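Local structure of transcriptional regulator, LacI family (Burkholderia phymatum, 2RGY) at residues P52-L57 against D77-D82; S169-P173 against A196-M200. The protein probably acts as a sugar-responsive transcriptional regulator of the LacI family, with a periplasmic-binding-protein-like effector domain that would sense a small ligand and control DNA binding. All coordinates share one frame; numbering follows the deposited sequence.

Contact 1: residues P52-L57 against D77-D82; sequences PREQAL and DLHDED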
loop_
_atom_site.group_PDB
_atom_site.type_symbol
_atom_site.label_atom_id
_atom_site.label_comp_id
_atom_site.label_asym_id
_atom_site.label_seq_id
_atom_site.Cartn_x
_atom_site.Cartn_y
_atom_site.Cartn_z
ATOM N N PRO A 52 14.776 9.659 -10.894
ATOM C CA PRO A 52 14.606 8.625 -9.871
ATOM C C PRO A 52 15.933 8.260 -9.223
ATOM O O PRO A 52 16.027 8.154 -7.999
ATOM C CB PRO A 52 13.992 7.479 -10.652
ATOM C CG PRO A 52 13.100 8.211 -11.615
ATOM C CD PRO A 52 13.999 9.332 -12.103
ATOM N N ARG A 53 16.965 8.101 -10.043
ATOM C CA ARG A 53 18.284 7.750 -9.538
ATOM C C ARG A 53 18.826 8.801 -8.577
ATOM O O ARG A 53 19.196 8.484 -7.447
ATOM C CB ARG A 53 19.262 7.586 -10.695
ATOM C CG ARG A 53 20.667 7.249 -10.261
ATOM C CD ARG A 53 21.630 7.371 -11.429
ATOM N NE ARG A 53 22.966 6.927 -11.055
ATOM C CZ ARG A 53 24.034 7.011 -11.846
ATOM N NH1 ARG A 53 23.927 7.528 -13.065
ATOM N NH2 ARG A 53 25.214 6.569 -11.419
ATOM N N GLU A 54 18.881 10.050 -9.031
ATOM C CA GLU A 54 19.387 11.134 -8.201
ATOM C C GLU A 54 18.522 11.381 -6.972
ATOM O O GLU A 54 19.008 11.873 -5.957
ATOM C CB GLU A 54 19.497 12.420 -9.020
ATOM C CG GLU A 54 20.740 12.495 -9.903
ATOM C CD GLU A 54 22.038 12.488 -9.097
ATOM O OE1 GLU A 54 22.034 12.989 -7.948
ATOM O OE2 GLU A 54 23.071 12.001 -9.615
ATOM N N GLN A 55 17.241 11.049 -7.066
ATOM C CA GLN A 55 16.347 11.229 -5.933
ATOM C C GLN A 55 16.742 10.240 -4.847
ATOM O O GLN A 55 16.588 10.522 -3.674
ATOM C CB GLN A 55 14.898 10.977 -6.335
ATOM C CG GLN A 55 14.266 12.061 -7.174
ATOM C CD GLN A 55 12.814 11.756 -7.454
ATOM O OE1 GLN A 55 12.023 11.576 -6.531
ATOM N NE2 GLN A 55 12.453 11.685 -8.731
ATOM N N ALA A 56 17.238 9.075 -5.251
ATOM C CA ALA A 56 17.665 8.056 -4.294
ATOM C C ALA A 56 19.028 8.440 -3.706
ATOM O O ALA A 56 19.287 8.237 -2.522
ATOM C CB ALA A 56 17.752 6.686 -4.982
ATOM N N LEU A 57 19.901 8.988 -4.545
ATOM C CA LEU A 57 21.220 9.403 -4.084
ATOM C C LEU A 57 21.071 10.480 -3.020
ATOM O O LEU A 57 21.701 10.412 -1.966
ATOM C CB LEU A 57 22.064 9.948 -5.245
ATOM C CG LEU A 57 22.914 9.007 -6.111
ATOM C CD1 LEU A 57 23.718 8.092 -5.205
ATOM C CD2 LEU A 57 22.043 8.197 -7.057
ATOM N N ASP A 77 16.872 1.945 -9.038
ATOM C CA ASP A 77 17.226 3.112 -9.851
ATOM C C ASP A 77 18.705 3.448 -9.673
ATOM O O ASP A 77 19.319 4.082 -10.531
ATOM C CB ASP A 77 16.397 4.334 -9.440
ATOM C CG ASP A 77 14.931 4.195 -9.791
ATOM O OD1 ASP A 77 14.605 4.211 -10.992
ATOM O OD2 ASP A 77 14.099 4.074 -8.867
ATOM N N LEU A 78 19.271 3.044 -8.540
ATOM C CA LEU A 78 20.679 3.304 -8.282
ATOM C C LEU A 78 21.520 2.413 -9.186
ATOM O O LEU A 78 21.103 1.318 -9.554
ATOM C CB LEU A 78 21.030 3.003 -6.823
ATOM C CG LEU A 78 20.404 3.843 -5.705
ATOM C CD1 LEU A 78 20.803 3.235 -4.376
ATOM C CD2 LEU A 78 20.890 5.297 -5.785
ATOM N N HIS A 79 22.700 2.889 -9.553
ATOM C CA HIS A 79 23.595 2.100 -10.389
ATOM C C HIS A 79 24.602 1.461 -9.460
ATOM O O HIS A 79 24.856 1.984 -8.378
ATOM C CB HIS A 79 24.303 2.991 -11.404
ATOM C CG HIS A 79 23.423 3.421 -12.531
ATOM N ND1 HIS A 79 22.052 3.492 -12.412
ATOM C CD2 HIS A 79 23.716 3.847 -13.782
ATOM C CE1 HIS A 79 21.537 3.947 -13.540
ATOM N NE2 HIS A 79 22.527 4.170 -14.388
ATOM N N ASP A 80 25.184 0.342 -9.875
ATOM C CA ASP A 80 26.145 -0.338 -9.017
ATOM C C ASP A 80 27.192 0.618 -8.444
ATOM O O ASP A 80 27.528 0.532 -7.267
ATOM C CB ASP A 80 26.823 -1.487 -9.781
ATOM C CG ASP A 80 25.872 -2.650 -10.072
ATOM O OD1 ASP A 80 24.658 -2.529 -9.801
ATOM O OD2 ASP A 80 26.333 -3.697 -10.580
ATOM N N GLU A 81 27.691 1.537 -9.265
ATOM C CA GLU A 81 28.709 2.483 -8.812
ATOM C C GLU A 81 28.206 3.352 -7.652
ATOM O O GLU A 81 28.996 3.811 -6.816
ATOM C CB GLU A 81 29.185 3.365 -9.988
ATOM C CG GLU A 81 28.331 4.597 -10.279
ATOM C CD GLU A 81 28.671 5.284 -11.610
ATOM O OE1 GLU A 81 29.836 5.189 -12.079
ATOM O OE2 GLU A 81 27.765 5.931 -12.184
ATOM N N ASP A 82 26.892 3.571 -7.598
ATOM C CA ASP A 82 26.305 4.367 -6.529
ATOM C C ASP A 82 26.381 3.597 -5.218
ATOM O O ASP A 82 26.670 4.174 -4.173
ATOM C CB ASP A 82 24.846 4.720 -6.848
ATOM C CG ASP A 82 24.716 5.525 -8.121
ATOM O OD1 ASP A 82 25.647 6.312 -8.401
ATOM O OD2 ASP A 82 23.697 5.381 -8.833
#
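The guanidinium of Arg53 lies flat on the imidazole of His79, planes 8° apart and centres 3.8 Å from each other, while its edge faces the carboxylates of Glu81 and Asp82. This salt-bridge network joins the first turn of helix 52-65 to the N-terminus of helix 80-89, two helices that accompany the parallel sheet of one lobe of the periplasmic-binding-protein-like fold. Arg53 reaches across with CG anti to its own N (chi1 179°) and the chain extended to NE. It grips Asp82 side-on: NE meets the syn lone pair of OD2 at 2.8 Å, and NH2 bonds to OD1 at 3.1 Å. Arg53 NH2 also bonds to the anti lone pair of Glu81 OE2 at 2.7 Å, with that carboxylate almost coplanar with the guanidinium. Two acidic partners and the stack together fix the rotation of the group. Next to the salt bridges, Leu78 CD2 packs against Ala56 CB and Leu57 CD2. Leu78 also touches Leu83 and Leu86 of helix 80-89. His79 occupies the N-cap position, and its backbone N gives a nearly straight bond (172°) to Asp82 OD2 at 2.8 Å, entering from above the carboxylate plane.

Contact 2: residues S169-P173 against A196-M200; sequences SDFSP and ANDTM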
loop_
_atom_site.group_PDB
_atom_site.type_symbol
_atom_site.label_atom_id
_atom_site.label_comp_id
_atom_site.label_asym_id
_atom_site.label_seq_id
_atom_site.Cartn_x
_atom_site.Cartn_y
_atom_site.Cartn_z
ATOM N N SER A 169 7.998 -1.463 -18.779
ATOM C CA SER A 169 7.191 -0.558 -17.968
ATOM C C SER A 169 7.955 -0.104 -16.718
ATOM O O SER A 169 9.171 -0.269 -16.647
ATOM C CB SER A 169 5.868 -1.218 -17.582
ATOM O OG SER A 169 4.977 -0.246 -17.073
ATOM N N ASP A 170 7.252 0.444 -15.727
ATOM C CA ASP A 170 7.927 0.954 -14.537
ATOM C C ASP A 170 7.487 0.433 -13.173
ATOM O O ASP A 170 7.778 1.065 -12.166
ATOM C CB ASP A 170 7.827 2.480 -14.529
ATOM C CG ASP A 170 6.392 2.963 -14.438
ATOM O OD1 ASP A 170 5.488 2.114 -14.266
ATOM O OD2 ASP A 170 6.160 4.186 -14.526
ATOM N N PHE A 171 6.809 -0.709 -13.130
ATOM C CA PHE A 171 6.335 -1.285 -11.863
ATOM C C PHE A 171 5.158 -0.559 -11.202
ATOM O O PHE A 171 4.673 -1.011 -10.160
ATOM C CB PHE A 171 7.463 -1.359 -10.816
ATOM C CG PHE A 171 8.503 -2.410 -11.092
ATOM C CD1 PHE A 171 8.135 -3.692 -11.506
ATOM C CD2 PHE A 171 9.854 -2.132 -10.883
ATOM C CE1 PHE A 171 9.100 -4.694 -11.709
ATOM C CE2 PHE A 171 10.830 -3.118 -11.079
ATOM C CZ PHE A 171 10.451 -4.405 -11.492
ATOM N N SER A 172 4.706 0.554 -11.774
ATOM C CA SER A 172 3.593 1.307 -11.183
ATOM C C SER A 172 2.221 0.914 -11.725
ATOM O O SER A 172 2.115 0.300 -12.781
ATOM C CB SER A 172 3.779 2.802 -11.429
ATOM O OG SER A 172 3.634 3.095 -12.812
ATOM N N PRO A 173 1.144 1.289 -11.008
ATOM C CA PRO A 173 -0.214 0.962 -11.456
ATOM C C PRO A 173 -0.504 1.518 -12.848
ATOM O O PRO A 173 -0.976 0.793 -13.723
ATOM C CB PRO A 173 -1.101 1.609 -10.390
ATOM C CG PRO A 173 -0.252 1.550 -9.165
ATOM C CD PRO A 173 1.105 1.960 -9.697
ATOM N N ALA A 196 5.810 -8.474 -14.458
ATOM C CA ALA A 196 6.958 -8.364 -13.562
ATOM C C ALA A 196 6.640 -8.156 -12.080
ATOM O O ALA A 196 7.488 -8.422 -11.225
ATOM C CB ALA A 196 7.890 -7.262 -14.059
ATOM N N ASN A 197 5.443 -7.660 -11.778
ATOM C CA ASN A 197 5.030 -7.479 -10.388
ATOM C C ASN A 197 3.508 -7.479 -10.310
ATOM O O ASN A 197 2.834 -7.209 -11.306
ATOM C CB ASN A 197 5.639 -6.199 -9.776
ATOM C CG ASN A 197 4.903 -4.924 -10.164
ATOM O OD1 ASN A 197 4.161 -4.877 -11.147
ATOM N ND2 ASN A 197 5.130 -3.866 -9.389
ATOM N N ASP A 198 2.981 -7.818 -9.139
ATOM C CA ASP A 198 1.538 -7.887 -8.931
ATOM C C ASP A 198 0.813 -6.578 -9.251
ATOM O O ASP A 198 -0.314 -6.600 -9.749
ATOM C CB ASP A 198 1.222 -8.309 -7.488
ATOM C CG ASP A 198 1.593 -9.764 -7.207
ATOM O OD1 ASP A 198 1.855 -10.519 -8.167
ATOM O OD2 ASP A 198 1.614 -10.163 -6.028
ATOM N N THR A 199 1.455 -5.450 -8.962
ATOM C CA THR A 199 0.857 -4.145 -9.217
ATOM C C THR A 199 0.477 -3.990 -10.681
ATOM O O THR A 199 -0.668 -3.679 -10.999
ATOM C CB THR A 199 1.816 -3.003 -8.824
ATOM O OG1 THR A 199 1.994 -3.011 -7.402
ATOM C CG2 THR A 199 1.252 -1.641 -9.237
HETATM N N MSE A 200 1.430 -4.214 -11.576
HETATM C CA MSE A 200 1.137 -4.073 -12.992
HETATM C C MSE A 200 0.140 -5.157 -13.430
HETATM O O MSE A 200 -0.702 -4.921 -14.300
HETATM C CB MSE A 200 2.424 -4.151 -13.824
HETATM C CG MSE A 200 3.450 -3.038 -13.548
HETATM SE SE MSE A 200 4.795 -2.980 -14.777
HETATM C CE MSE A 200 5.639 -4.524 -14.427
#
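Met200, present as selenomethionine, packs against the loop 169-173: its SE lies 3.5 Å from Ser169 CB and equally near the backbone N of Phe171. The bend at chi3 (-67°) brings CE round to Phe171 CD1. This is the densely packed part of the contact, where the loop between strand 166-168 and helix 173-186 meets the start of helix 198-210, in the lobe of the periplasmic-binding-protein-like fold built on the mixed sheet. Beside it, the buried Asn197 sends ND2 to Phe171 O at 3.0 Å and acts as N-cap of helix 198-210, its OD1 accepting from Met200 N at 2.8 Å. Thr199 CG2 comes to 3.5 Å from Pro173 CG. The phenyl ring reaches Ala196 CB through CE1, and its plane stands 46° from the Asn197 amide. Beyond the two segments, the ring touches Arg146 and Asn143.

The other side of the loop is looser. The exposed Asp170 directs its CB away from the helix, and its carboxylate serves the loop itself: OD1 accepts from Ser172 N at 3.0 Å, an Asx turn, and from Ser172 OG at 2.6 Å, both from one face of its plane. Ser172 OG in turn caps Gly175 N. On the packed side, the Asn197 amide uses both ends, coupling the cap of its own helix to the backbone of the neighbouring loop.

In the fold
Contacts 1 and 2 belong to different lobes of the two-lobed fold: contact 1 lies beside the parallel sheet, and contact 2 beside the mixed one. Their centres are 20 Å apart and their nearest atoms about 8 Å, without touching. His76, immediately before segment 77-82, spans the gap between the lobes here, its ring meeting that of Phe171 at about 65° between planes. In this family the effector usually binds in the cleft between the lobes, and this ring pair between them is consistent with a place along that cleft. Contact 2 is also nearer the centre of the chain, 9 Å against 16 Å, and its Pro173 packs on Tyr232 of the second subunit, whereas no other chain touches contact 1.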